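Local coordinates for transglutaminase elicitor (PDB 3TW5), which probably cross-links proteins by joining glutamine side chains to lysine amines, and acts as a pathogen-associated molecular pattern sensed by plant innate immunity, at residues 59-64 with 73-78; 243-248 with 269-274; 254-259 with 320-325. The protein carries 1 engineered substitution. All blocks are in the same frame, centred on the assembly; numbering follows the deposited sequence.

Contacts 2 and 3 form one neighbourhood, while contact 1 stands alone on the opposite side of the chain's centre, with its centre about 55 Å from that of contact 2 and about 53 Å from that of contact 3. Contacts 2 and 3 have centres about 12 Å apart and touch through side chains: Tyr272 packs on Phe255 and Tyr323, Met246 on Thr254 and Phe255. Strand 232-246, helix 248-256 and strand 269-280 follow one another in the chain. Phe75, Met246 and Tyr323 each lie about 4 Å from a bound molecule of 3-cyclohexyl-1-propylsulfonic acid, probably a crystallisation additive; the one at Phe75 cannot be the one at the far end.

Contact 1: residues 59-64 with 73-78; sequences SAAEKY and KTFMDA
Phe75 and Met76 reach from helix 72-82 toward Ala61 and Tyr64 on helix 60-67, with Ser59 and Glu62 meeting the methionine sulfur. Phe75 is the side chain to follow. Its CB points toward the other helix, and CG lies anti to the backbone N (chi1 178°). Along one side of the ring, CD2 and then CE2 run past the carbonyl of Ala61; Phe75 CE2 comes within 3.4 Å of Ala61 O. The same CE2 of Phe75 is 3.9 Å from Ala61 CB, and Ala61 CA lies in the plane of the ring, at its edge. At the tip, Phe75 CZ sits 3.5 Å from Tyr64 CD2, with CE1 close behind on the same tyrosine. The two aromatic side chains cross at about a right angle, yet their ring planes are only 31° apart, an oblique meeting. Met76 extends the apolar patch: Met76 CG is 4.1 Å from Ala61 CB. Met76 SD then reaches the helix start, 3.8 Å from Ser59 OG and beside Glu62 CB. Ser59 is the N-cap, its OG accepting from Glu62 N, so the sulfur packs against a hydroxyl already engaged in capping. No hydrogen bond joins the two segments. Their axes approach to 9.2 Å and run at 137° to each other, with a short connection between. Helix 60-67 is in turn packed on helix 154-167, Ala60 on Ala159 and Tyr64 on Leu160, while Lys63 packs on Val150 and Phe152 of strand 150-152.

Contact 2: residues 243-248 with 269-274; sequences QTEMTL and SLVYVK
Val271 fits into the hollow between Gln243 and Glu245. Val271 CG1 lies 4.2 Å from Gln243 CB, while Val271 CG2 is 4.2 Å from Glu245 CG. The two methyls thus serve different neighbours: CG1 is anti to the backbone N (chi1 175°), CG2 anti to the carbonyl carbon. On the other face, Met246 and Tyr272 lie side by side and point the same way, Met246 SD 4.2 Å from Tyr272 CB. The backbones belong to adjacent antiparallel strands of the large sheet, 232-246 and 269-280. Thr244 with Tyr272 and Met246 with Leu270 are its hydrogen-bonded pairs here, each closed by two N-H to O bonds, and Gln243 with Val273 and Glu245 with Val271 are the non-hydrogen-bonded ones. Strand 299-310 continues the sheet beyond 269-274, bonding the backbones of Ser269, Val271 and Val273. Next to the start of helix 248-256, N-capped by Thr247, Leu270 supplies the next bump. Leu270 CD1 packs against the backbone at the helix start, 3.7 Å from Thr247 O and 3.8 Å from Leu248 CA. Leu248 crosses Leu270 at about a right angle, Leu248 CD2 lying 4.1 Å from Leu270 CG.

Contact 3: residues 254-259 with 320-325; sequences TFYGLE and EWVYGS
Phe255 presents the edge of its ring to one face of Tyr323, a T-shaped pair with planes at 71°. The touching atom is Phe255 CE1, 4.0 Å from Tyr323 CZ and set toward the rim of the tyrosine. One face of the Phe255 ring carries Thr254 CG2, offset toward the rim, and Val322 meets this ring obliquely, Val322 CG1 lying 3.7 Å from Phe255 CD1. The neighbouring Tyr256 ring has Phe255 CB over one face. Its hydroxyl extends across to strand 316-321, where Tyr256 OH is 3.3 Å from Glu320 CB and also near Val322 CG1. Glu320 crosses Tyr256 at about a right angle, its chain bent at chi2 (-70°), which places CD; the carboxylate plane stands 87° from the tyrosine ring, and OE2 bonds to the backbone N of Glu1. Gly257, with positive phi, is the first residue to leave helical angles; Val322 to Ser325 form a type I' beta turn, closed by a 3.0 Å bond from Ser325 N to Val322 O. Tyr323, in the turn, lies beside Phe255, and Tyr272 packs on it too. No hydrogen bond or salt bridge crosses the contact, so its cohesion probably rests on dispersion, with the slightly positive ring-edge hydrogens of Phe255 facing the pi cloud of Tyr323.

Contact 1: residues 59-64 with 73-78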
ATOM      1  N   SER A  59      17.390   5.176 -17.197  1.00 48.43           N
ATOM      2  CA  SER A  59      16.523   5.117 -16.022  1.00 48.14           C
ATOM      3  C   SER A  59      15.655   6.363 -15.863  1.00 47.98           C
ATOM      4  O   SER A  59      15.938   7.412 -16.454  1.00 47.89           O
ATOM      5  CB  SER A  59      17.361   4.911 -14.762  1.00 48.22           C
ATOM      6  OG  SER A  59      18.238   6.004 -14.542  1.00 48.28           O
ATOM      7  N   ALA A  60      14.600   6.239 -15.058  1.00 47.73           N
ATOM      8  CA  ALA A  60      13.709   7.359 -14.752  1.00 47.50           C
ATOM      9  C   ALA A  60      14.453   8.523 -14.093  1.00 47.35           C
ATOM     10  O   ALA A  60      14.116   9.688 -14.315  1.00 47.35           O
ATOM     11  CB  ALA A  60      12.559   6.897 -13.877  1.00 47.47           C
ATOM     12  N   ALA A  61      15.466   8.200 -13.292  1.00 47.10           N
ATOM     13  CA  ALA A  61      16.324   9.207 -12.679  1.00 46.95           C
ATOM     14  C   ALA A  61      17.118   9.979 -13.732  1.00 46.94           C
ATOM     15  O   ALA A  61      17.079  11.213 -13.759  1.00 46.93           O
ATOM     16  CB  ALA A  61      17.256   8.564 -11.675  1.00 46.96           C
ATOM     17  N   GLU A  62      17.821   9.245 -14.598  1.00 46.84           N
ATOM     18  CA  GLU A  62      18.620   9.833 -15.676  1.00 46.71           C
ATOM     19  C   GLU A  62      17.779  10.702 -16.604  1.00 46.68           C
ATOM     20  O   GLU A  62      18.221  11.765 -17.038  1.00 46.56           O
ATOM     21  CB  GLU A  62      19.329   8.738 -16.476  1.00 46.81           C
ATOM     22  CG  GLU A  62      20.151   9.250 -17.662  1.00 46.80           C
ATOM     23  CD  GLU A  62      21.132   8.224 -18.204  1.00 46.79           C
ATOM     24  OE1 GLU A  62      21.381   7.202 -17.525  1.00 46.57           O
ATOM     25  OE2 GLU A  62      21.661   8.449 -19.313  1.00 46.73           O
ATOM     26  N   LYS A  63      16.567  10.239 -16.901  1.00 46.79           N
ATOM     27  CA  LYS A  63      15.639  10.980 -17.749  1.00 46.92           C
ATOM     28  C   LYS A  63      15.196  12.288 -17.098  1.00 47.03           C
ATOM     29  O   LYS A  63      15.039  13.302 -17.781  1.00 46.93           O
ATOM     30  CB  LYS A  63      14.427  10.119 -18.107  1.00 46.85           C
ATOM     31  CG  LYS A  63      14.714   9.035 -19.127  1.00 46.84           C
ATOM     32  CD  LYS A  63      13.434   8.348 -19.560  1.00 46.73           C
ATOM     33  CE  LYS A  63      13.702   7.291 -20.607  1.00 46.56           C
ATOM     34  NZ  LYS A  63      12.445   6.616 -21.007  1.00 46.80           N
ATOM     35  N   TYR A  64      15.004  12.257 -15.778  1.00 47.20           N
ATOM     36  CA  TYR A  64      14.635  13.453 -15.020  1.00 47.37           C
ATOM     37  C   TYR A  64      15.770  14.474 -15.013  1.00 47.45           C
ATOM     38  O   TYR A  64      15.534  15.669 -15.204  1.00 47.45           O
ATOM     39  CB  TYR A  64      14.218  13.102 -13.585  1.00 47.36           C
ATOM     40  CG  TYR A  64      13.790  14.306 -12.769  1.00 47.43           C
ATOM     41  CD1 TYR A  64      12.491  14.807 -12.856  1.00 47.42           C
ATOM     42  CD2 TYR A  64      14.690  14.955 -11.922  1.00 47.53           C
ATOM     43  CE1 TYR A  64      12.096  15.921 -12.115  1.00 47.57           C
ATOM     44  CE2 TYR A  64      14.307  16.071 -11.178  1.00 47.56           C
ATOM     45  CZ  TYR A  64      13.010  16.546 -11.278  1.00 47.53           C
ATOM     46  OH  TYR A  64      12.627  17.645 -10.543  1.00 47.56           O
ATOM     47  N   LYS A  73      25.258  12.034 -13.236  1.00 49.94           N
ATOM     48  CA  LYS A  73      26.089  11.356 -12.238  1.00 49.96           C
ATOM     49  C   LYS A  73      25.743  11.744 -10.796  1.00 49.91           C
ATOM     50  O   LYS A  73      25.625  10.870  -9.940  1.00 49.91           O
ATOM     51  CB  LYS A  73      27.581  11.585 -12.514  1.00 49.92           C
ATOM     52  N   THR A  74      25.566  13.039 -10.532  1.00 49.80           N
ATOM     53  CA  THR A  74      25.311  13.512  -9.163  1.00 49.70           C
ATOM     54  C   THR A  74      23.866  13.326  -8.708  1.00 49.43           C
ATOM     55  O   THR A  74      23.623  13.071  -7.526  1.00 49.45           O
ATOM     56  CB  THR A  74      25.738  14.992  -8.931  1.00 49.79           C
ATOM     57  OG1 THR A  74      25.110  15.842  -9.896  1.00 49.99           O
ATOM     58  CG2 THR A  74      27.261  15.154  -9.004  1.00 49.83           C
ATOM     59  N   PHE A  75      22.915  13.454  -9.635  1.00 49.05           N
ATOM     60  CA  PHE A  75      21.504  13.238  -9.307  1.00 48.75           C
ATOM     61  C   PHE A  75      21.209  11.771  -9.004  1.00 48.58           C
ATOM     62  O   PHE A  75      20.486  11.466  -8.058  1.00 48.55           O
ATOM     63  CB  PHE A  75      20.572  13.752 -10.408  1.00 48.75           C
ATOM     64  CG  PHE A  75      19.110  13.512 -10.122  1.00 48.88           C
ATOM     65  CD1 PHE A  75      18.432  14.284  -9.182  1.00 49.01           C
ATOM     66  CD2 PHE A  75      18.412  12.510 -10.787  1.00 48.90           C
ATOM     67  CE1 PHE A  75      17.081  14.059  -8.912  1.00 48.92           C
ATOM     68  CE2 PHE A  75      17.061  12.280 -10.522  1.00 48.85           C
ATOM     69  CZ  PHE A  75      16.398  13.055  -9.584  1.00 48.78           C
ATOM     70  N   MET A  76      21.768  10.871  -9.811  1.00 48.43           N
ATOM     71  CA  MET A  76      21.613   9.437  -9.586  1.00 48.24           C
ATOM     72  C   MET A  76      22.327   9.009  -8.303  1.00 48.20           C
ATOM     73  O   MET A  76      21.861   8.112  -7.597  1.00 48.20           O
ATOM     74  CB  MET A  76      22.126   8.629 -10.780  1.00 48.26           C
ATOM     75  CG  MET A  76      21.361   8.854 -12.091  1.00 48.27           C
ATOM     76  SD  MET A  76      21.505   7.501 -13.291  1.00 47.82           S
ATOM     77  CE  MET A  76      23.285   7.271 -13.391  1.00 48.33           C
ATOM     78  N   ASP A  77      23.451   9.659  -8.004  1.00 48.11           N
ATOM     79  CA  ASP A  77      24.181   9.406  -6.764  1.00 48.14           C
ATOM     80  C   ASP A  77      23.379   9.859  -5.550  1.00 47.99           C
ATOM     81  O   ASP A  77      23.442   9.232  -4.490  1.00 48.01           O
ATOM     82  CB  ASP A  77      25.550  10.091  -6.778  1.00 48.34           C
ATOM     83  CG  ASP A  77      26.564   9.366  -7.649  1.00 48.64           C
ATOM     84  OD1 ASP A  77      27.654   9.931  -7.873  1.00 49.05           O
ATOM     85  OD2 ASP A  77      26.279   8.241  -8.119  1.00 48.87           O
ATOM     86  N   ALA A  78      22.629  10.947  -5.715  1.00 47.71           N
ATOM     87  CA  ALA A  78      21.750  11.456  -4.669  1.00 47.48           C
ATOM     88  C   ALA A  78      20.630  10.464  -4.397  1.00 47.38           C
ATOM     89  O   ALA A  78      20.326  10.164  -3.242  1.00 47.43           O
ATOM     90  CB  ALA A  78      21.183  12.799  -5.060  1.00 47.50           C
TER

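Contact 2: residues 243-248 with 269-274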
ATOM      1  N   GLN A 243     -22.608 -13.748   5.613  1.00 42.30           N
ATOM      2  CA  GLN A 243     -23.013 -13.367   6.962  1.00 42.35           C
ATOM      3  C   GLN A 243     -23.931 -14.453   7.498  1.00 42.37           C
ATOM      4  O   GLN A 243     -24.959 -14.764   6.889  1.00 42.70           O
ATOM      5  CB  GLN A 243     -23.740 -12.024   6.966  1.00 42.32           C
ATOM      6  CG  GLN A 243     -22.856 -10.826   6.686  1.00 42.54           C
ATOM      7  CD  GLN A 243     -23.634  -9.524   6.671  1.00 42.72           C
ATOM      8  OE1 GLN A 243     -24.335  -9.193   7.629  1.00 42.98           O
ATOM      9  NE2 GLN A 243     -23.512  -8.775   5.582  1.00 42.74           N
ATOM     10  N   THR A 244     -23.550 -15.037   8.629  1.00 42.30           N
ATOM     11  CA  THR A 244     -24.322 -16.109   9.243  1.00 42.17           C
ATOM     12  C   THR A 244     -24.496 -15.820  10.726  1.00 42.27           C
ATOM     13  O   THR A 244     -23.532 -15.865  11.490  1.00 42.32           O
ATOM     14  CB  THR A 244     -23.646 -17.485   9.037  1.00 42.05           C
ATOM     15  OG1 THR A 244     -23.460 -17.724   7.636  1.00 41.74           O
ATOM     16  CG2 THR A 244     -24.494 -18.603   9.624  1.00 42.08           C
ATOM     17  N   GLU A 245     -25.727 -15.510  11.124  1.00 42.44           N
ATOM     18  CA  GLU A 245     -26.036 -15.255  12.528  1.00 42.68           C
ATOM     19  C   GLU A 245     -25.822 -16.516  13.358  1.00 42.42           C
ATOM     20  O   GLU A 245     -26.088 -17.630  12.892  1.00 42.44           O
ATOM     21  CB  GLU A 245     -27.470 -14.749  12.695  1.00 42.99           C
ATOM     22  CG  GLU A 245     -27.738 -13.394  12.046  1.00 44.27           C
ATOM     23  CD  GLU A 245     -29.130 -12.848  12.350  1.00 45.27           C
ATOM     24  OE1 GLU A 245     -29.255 -11.614  12.524  1.00 45.50           O
ATOM     25  OE2 GLU A 245     -30.097 -13.646  12.418  1.00 45.72           O
ATOM     26  N   MET A 246     -25.323 -16.323  14.575  1.00 42.06           N
ATOM     27  CA  MET A 246     -25.046 -17.407  15.511  1.00 41.66           C
ATOM     28  C   MET A 246     -25.357 -16.956  16.926  1.00 41.43           C
ATOM     29  O   MET A 246     -25.120 -15.800  17.281  1.00 41.43           O
ATOM     30  CB  MET A 246     -23.576 -17.813  15.437  1.00 41.72           C
ATOM     31  CG  MET A 246     -23.261 -18.874  14.405  1.00 42.01           C
ATOM     32  SD  MET A 246     -21.483 -19.095  14.209  1.00 42.26           S
ATOM     33  CE  MET A 246     -21.390 -20.854  13.908  1.00 42.18           C
ATOM     34  N   THR A 247     -25.886 -17.865  17.739  1.00 41.13           N
ATOM     35  CA  THR A 247     -26.059 -17.580  19.159  1.00 40.79           C
ATOM     36  C   THR A 247     -24.691 -17.656  19.826  1.00 40.61           C
ATOM     37  O   THR A 247     -23.765 -18.271  19.287  1.00 40.62           O
ATOM     38  CB  THR A 247     -27.047 -18.550  19.848  1.00 40.70           C
ATOM     39  OG1 THR A 247     -26.591 -19.898  19.698  1.00 40.79           O
ATOM     40  CG2 THR A 247     -28.439 -18.418  19.250  1.00 40.79           C
ATOM     41  N   LEU A 248     -24.563 -17.019  20.986  1.00 40.40           N
ATOM     42  CA  LEU A 248     -23.323 -17.056  21.750  1.00 40.08           C
ATOM     43  C   LEU A 248     -22.856 -18.495  21.936  1.00 40.06           C
ATOM     44  O   LEU A 248     -21.681 -18.804  21.725  1.00 40.02           O
ATOM     45  CB  LEU A 248     -23.505 -16.368  23.107  1.00 40.02           C
ATOM     46  CG  LEU A 248     -23.869 -14.881  23.080  1.00 39.86           C
ATOM     47  CD1 LEU A 248     -24.400 -14.436  24.429  1.00 39.65           C
ATOM     48  CD2 LEU A 248     -22.680 -14.024  22.652  1.00 39.90           C
ATOM     49  N   SER A 269     -25.202 -11.461  20.733  1.00 38.26           N
ATOM     50  CA  SER A 269     -25.239 -12.479  19.683  1.00 37.77           C
ATOM     51  C   SER A 269     -24.012 -12.365  18.781  1.00 37.46           C
ATOM     52  O   SER A 269     -23.249 -11.399  18.873  1.00 37.50           O
ATOM     53  CB  SER A 269     -26.528 -12.379  18.860  1.00 37.80           C
ATOM     54  OG  SER A 269     -26.616 -11.136  18.190  1.00 38.05           O
ATOM     55  N   LEU A 270     -23.826 -13.354  17.910  1.00 36.88           N
ATOM     56  CA  LEU A 270     -22.653 -13.396  17.044  1.00 36.36           C
ATOM     57  C   LEU A 270     -23.040 -13.490  15.572  1.00 36.15           C
ATOM     58  O   LEU A 270     -24.126 -13.967  15.235  1.00 36.09           O
ATOM     59  CB  LEU A 270     -21.751 -14.576  17.426  1.00 36.29           C
ATOM     60  CG  LEU A 270     -21.296 -14.725  18.882  1.00 36.08           C
ATOM     61  CD1 LEU A 270     -20.718 -16.104  19.096  1.00 35.98           C
ATOM     62  CD2 LEU A 270     -20.287 -13.651  19.277  1.00 36.03           C
ATOM     63  N   VAL A 271     -22.154 -13.013  14.700  1.00 35.75           N
ATOM     64  CA  VAL A 271     -22.317 -13.181  13.260  1.00 35.46           C
ATOM     65  C   VAL A 271     -20.991 -13.631  12.666  1.00 35.33           C
ATOM     66  O   VAL A 271     -19.988 -12.930  12.778  1.00 35.53           O
ATOM     67  CB  VAL A 271     -22.798 -11.880  12.554  1.00 35.43           C
ATOM     68  CG1 VAL A 271     -22.824 -12.064  11.042  1.00 35.31           C
ATOM     69  CG2 VAL A 271     -24.175 -11.467  13.042  1.00 35.33           C
ATOM     70  N   TYR A 272     -20.989 -14.811  12.052  1.00 35.16           N
ATOM     71  CA  TYR A 272     -19.821 -15.296  11.332  1.00 34.87           C
ATOM     72  C   TYR A 272     -19.750 -14.586   9.995  1.00 34.87           C
ATOM     73  O   TYR A 272     -20.704 -14.615   9.217  1.00 34.85           O
ATOM     74  CB  TYR A 272     -19.891 -16.812  11.122  1.00 34.79           C
ATOM     75  CG  TYR A 272     -18.851 -17.351  10.156  1.00 34.67           C
ATOM     76  CD1 TYR A 272     -17.558 -17.645  10.585  1.00 34.56           C
ATOM     77  CD2 TYR A 272     -19.160 -17.564   8.814  1.00 34.50           C
ATOM     78  CE1 TYR A 272     -16.605 -18.137   9.707  1.00 34.46           C
ATOM     79  CE2 TYR A 272     -18.214 -18.053   7.928  1.00 34.53           C
ATOM     80  CZ  TYR A 272     -16.938 -18.337   8.381  1.00 34.61           C
ATOM     81  OH  TYR A 272     -15.995 -18.824   7.505  1.00 35.02           O
ATOM     82  N   VAL A 273     -18.619 -13.942   9.735  1.00 34.90           N
ATOM     83  CA  VAL A 273     -18.435 -13.208   8.492  1.00 34.89           C
ATOM     84  C   VAL A 273     -17.235 -13.745   7.730  1.00 35.04           C
ATOM     85  O   VAL A 273     -16.172 -13.982   8.304  1.00 34.97           O
ATOM     86  CB  VAL A 273     -18.283 -11.680   8.730  1.00 34.85           C
ATOM     87  CG1 VAL A 273     -18.108 -10.930   7.409  1.00 34.60           C
ATOM     88  CG2 VAL A 273     -19.483 -11.129   9.489  1.00 34.67           C
ATOM     89  N   LYS A 274     -17.439 -13.965   6.436  1.00 35.27           N
ATOM     90  CA  LYS A 274     -16.358 -14.232   5.509  1.00 35.56           C
ATOM     91  C   LYS A 274     -16.373 -13.117   4.476  1.00 35.81           C
ATOM     92  O   LYS A 274     -17.378 -12.908   3.788  1.00 35.81           O
ATOM     93  CB  LYS A 274     -16.547 -15.593   4.838  1.00 35.65           C
ATOM     94  CG  LYS A 274     -15.615 -15.857   3.658  1.00 35.78           C
ATOM     95  CD  LYS A 274     -15.925 -17.202   3.020  1.00 36.05           C
ATOM     96  CE  LYS A 274     -15.241 -17.352   1.678  1.00 36.03           C
ATOM     97  NZ  LYS A 274     -15.444 -18.704   1.111  1.00 36.35           N
TER

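Contact 3: residues 254-259 with 320-325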
ATOM      1  N   THR A 254     -18.630 -24.015  18.168  1.00 37.12           N
ATOM      2  CA  THR A 254     -18.119 -24.214  16.813  1.00 37.07           C
ATOM      3  C   THR A 254     -16.645 -23.828  16.680  1.00 37.06           C
ATOM      4  O   THR A 254     -15.870 -24.546  16.044  1.00 37.16           O
ATOM      5  CB  THR A 254     -18.963 -23.440  15.769  1.00 37.03           C
ATOM      6  OG1 THR A 254     -20.349 -23.753  15.951  1.00 37.06           O
ATOM      7  CG2 THR A 254     -18.549 -23.801  14.346  1.00 36.70           C
ATOM      8  N   PHE A 255     -16.259 -22.713  17.299  1.00 37.02           N
ATOM      9  CA  PHE A 255     -14.925 -22.142  17.084  1.00 36.76           C
ATOM     10  C   PHE A 255     -13.944 -22.304  18.242  1.00 36.90           C
ATOM     11  O   PHE A 255     -12.738 -22.116  18.058  1.00 36.97           O
ATOM     12  CB  PHE A 255     -15.034 -20.674  16.659  1.00 36.38           C
ATOM     13  CG  PHE A 255     -15.714 -20.483  15.333  1.00 35.81           C
ATOM     14  CD1 PHE A 255     -15.010 -20.660  14.144  1.00 35.41           C
ATOM     15  CD2 PHE A 255     -17.061 -20.141  15.270  1.00 35.47           C
ATOM     16  CE1 PHE A 255     -15.635 -20.495  12.913  1.00 35.03           C
ATOM     17  CE2 PHE A 255     -17.694 -19.972  14.042  1.00 35.19           C
ATOM     18  CZ  PHE A 255     -16.979 -20.148  12.863  1.00 35.03           C
ATOM     19  N   TYR A 256     -14.447 -22.655  19.424  1.00 37.04           N
ATOM     20  CA  TYR A 256     -13.595 -22.745  20.612  1.00 37.45           C
ATOM     21  C   TYR A 256     -13.791 -24.024  21.427  1.00 37.82           C
ATOM     22  O   TYR A 256     -12.954 -24.363  22.271  1.00 38.00           O
ATOM     23  CB  TYR A 256     -13.751 -21.488  21.484  1.00 37.33           C
ATOM     24  CG  TYR A 256     -13.498 -20.211  20.709  1.00 37.30           C
ATOM     25  CD1 TYR A 256     -12.199 -19.818  20.386  1.00 37.16           C
ATOM     26  CD2 TYR A 256     -14.557 -19.418  20.267  1.00 37.17           C
ATOM     27  CE1 TYR A 256     -11.958 -18.665  19.656  1.00 37.30           C
ATOM     28  CE2 TYR A 256     -14.326 -18.256  19.533  1.00 37.26           C
ATOM     29  CZ  TYR A 256     -13.024 -17.888  19.234  1.00 37.30           C
ATOM     30  OH  TYR A 256     -12.779 -16.745  18.513  1.00 37.61           O
ATOM     31  N   GLY A 257     -14.881 -24.737  21.158  1.00 38.16           N
ATOM     32  CA  GLY A 257     -15.201 -25.961  21.886  1.00 38.62           C
ATOM     33  C   GLY A 257     -15.684 -25.684  23.298  1.00 38.97           C
ATOM     34  O   GLY A 257     -15.439 -26.474  24.213  1.00 39.05           O
ATOM     35  N   LEU A 258     -16.376 -24.562  23.470  1.00 39.29           N
ATOM     36  CA  LEU A 258     -16.834 -24.125  24.784  1.00 39.75           C
ATOM     37  C   LEU A 258     -18.352 -23.998  24.833  1.00 40.08           C
ATOM     38  O   LEU A 258     -18.997 -23.733  23.815  1.00 40.21           O
ATOM     39  CB  LEU A 258     -16.186 -22.788  25.155  1.00 39.72           C
ATOM     40  CG  LEU A 258     -14.658 -22.705  25.213  1.00 39.64           C
ATOM     41  CD1 LEU A 258     -14.221 -21.255  25.191  1.00 39.69           C
ATOM     42  CD2 LEU A 258     -14.106 -23.412  26.442  1.00 39.51           C
ATOM     43  N   GLU A 259     -18.919 -24.179  26.024  1.00 40.46           N
ATOM     44  CA  GLU A 259     -20.365 -24.075  26.209  1.00 40.89           C
ATOM     45  C   GLU A 259     -20.836 -22.628  26.313  1.00 40.68           C
ATOM     46  O   GLU A 259     -21.994 -22.328  26.015  1.00 40.88           O
ATOM     47  CB  GLU A 259     -20.820 -24.893  27.418  1.00 41.18           C
ATOM     48  CG  GLU A 259     -20.846 -26.394  27.143  1.00 42.72           C
ATOM     49  CD  GLU A 259     -20.959 -27.244  28.402  1.00 44.12           C
ATOM     50  OE1 GLU A 259     -20.884 -26.688  29.527  1.00 44.60           O
ATOM     51  OE2 GLU A 259     -21.118 -28.482  28.259  1.00 44.80           O
ATOM     52  N   GLU A 320     -13.717 -11.403  16.872  1.00 41.93           N
ATOM     53  CA  GLU A 320     -12.632 -12.367  17.055  1.00 42.17           C
ATOM     54  C   GLU A 320     -12.257 -12.988  15.713  1.00 42.34           C
ATOM     55  O   GLU A 320     -13.136 -13.354  14.938  1.00 42.45           O
ATOM     56  CB  GLU A 320     -13.045 -13.478  18.028  1.00 42.06           C
ATOM     57  CG  GLU A 320     -13.059 -13.090  19.508  1.00 42.17           C
ATOM     58  CD  GLU A 320     -11.669 -12.865  20.094  1.00 42.22           C
ATOM     59  OE1 GLU A 320     -10.681 -13.392  19.538  1.00 42.31           O
ATOM     60  OE2 GLU A 320     -11.571 -12.165  21.123  1.00 42.17           O
ATOM     61  N   TRP A 321     -10.958 -13.102  15.443  1.00 42.64           N
ATOM     62  CA  TRP A 321     -10.479 -13.765  14.229  1.00 43.00           C
ATOM     63  C   TRP A 321     -10.609 -15.285  14.351  1.00 43.57           C
ATOM     64  O   TRP A 321     -10.362 -15.851  15.417  1.00 43.66           O
ATOM     65  CB  TRP A 321      -9.017 -13.408  13.954  1.00 42.75           C
ATOM     66  CG  TRP A 321      -8.739 -11.954  13.694  1.00 42.11           C
ATOM     67  CD1 TRP A 321      -8.130 -11.077  14.541  1.00 41.92           C
ATOM     68  CD2 TRP A 321      -9.035 -11.219  12.500  1.00 41.69           C
ATOM     69  NE1 TRP A 321      -8.032  -9.840  13.955  1.00 41.57           N
ATOM     70  CE2 TRP A 321      -8.583  -9.898  12.702  1.00 41.59           C
ATOM     71  CE3 TRP A 321      -9.645 -11.545  11.282  1.00 41.57           C
ATOM     72  CZ2 TRP A 321      -8.720  -8.901  11.732  1.00 41.46           C
ATOM     73  CZ3 TRP A 321      -9.782 -10.552  10.316  1.00 41.36           C
ATOM     74  CH2 TRP A 321      -9.320  -9.247  10.549  1.00 41.37           C
ATOM     75  N   VAL A 322     -10.996 -15.940  13.257  1.00 44.41           N
ATOM     76  CA  VAL A 322     -11.121 -17.404  13.217  1.00 45.27           C
ATOM     77  C   VAL A 322     -10.496 -17.987  11.943  1.00 46.12           C
ATOM     78  O   VAL A 322     -10.019 -17.242  11.086  1.00 46.20           O
ATOM     79  CB  VAL A 322     -12.602 -17.880  13.339  1.00 45.09           C
ATOM     80  CG1 VAL A 322     -13.220 -17.442  14.665  1.00 44.86           C
ATOM     81  CG2 VAL A 322     -13.442 -17.395  12.161  1.00 44.90           C
ATOM     82  N   TYR A 323     -10.504 -19.318  11.836  1.00 47.32           N
ATOM     83  CA  TYR A 323     -10.056 -20.046  10.635  1.00 48.58           C
ATOM     84  C   TYR A 323      -8.685 -19.629  10.090  1.00 49.28           C
ATOM     85  O   TYR A 323      -8.500 -19.511   8.870  1.00 49.49           O
ATOM     86  CB  TYR A 323     -11.102 -19.966   9.506  1.00 48.68           C
ATOM     87  CG  TYR A 323     -12.269 -20.924   9.620  1.00 49.22           C
ATOM     88  CD1 TYR A 323     -12.127 -22.173  10.229  1.00 49.65           C
ATOM     89  CD2 TYR A 323     -13.515 -20.593   9.081  1.00 49.50           C
ATOM     90  CE1 TYR A 323     -13.205 -23.055  10.327  1.00 50.10           C
ATOM     91  CE2 TYR A 323     -14.599 -21.468   9.168  1.00 49.83           C
ATOM     92  CZ  TYR A 323     -14.436 -22.698   9.792  1.00 50.09           C
ATOM     93  OH  TYR A 323     -15.498 -23.572   9.882  1.00 50.37           O
ATOM     94  N   GLY A 324      -7.727 -19.406  10.982  1.00 50.04           N
ATOM     95  CA  GLY A 324      -6.365 -19.097  10.555  1.00 51.18           C
ATOM     96  C   GLY A 324      -6.152 -17.682  10.043  1.00 51.83           C
ATOM     97  O   GLY A 324      -5.048 -17.340   9.618  1.00 51.96           O
ATOM     98  N   SER A 325      -7.208 -16.867  10.069  1.00 52.56           N
ATOM     99  CA  SER A 325      -7.069 -15.416   9.920  1.00 53.28           C
ATOM    100  C   SER A 325      -6.619 -14.828  11.258  1.00 53.81           C
ATOM    101  O   SER A 325      -6.521 -13.611  11.420  1.00 53.96           O
ATOM    102  CB  SER A 325      -8.379 -14.773   9.453  1.00 53.14           C
ATOM    103  OG  SER A 325      -8.531 -14.880   8.047  1.00 53.13           O
TER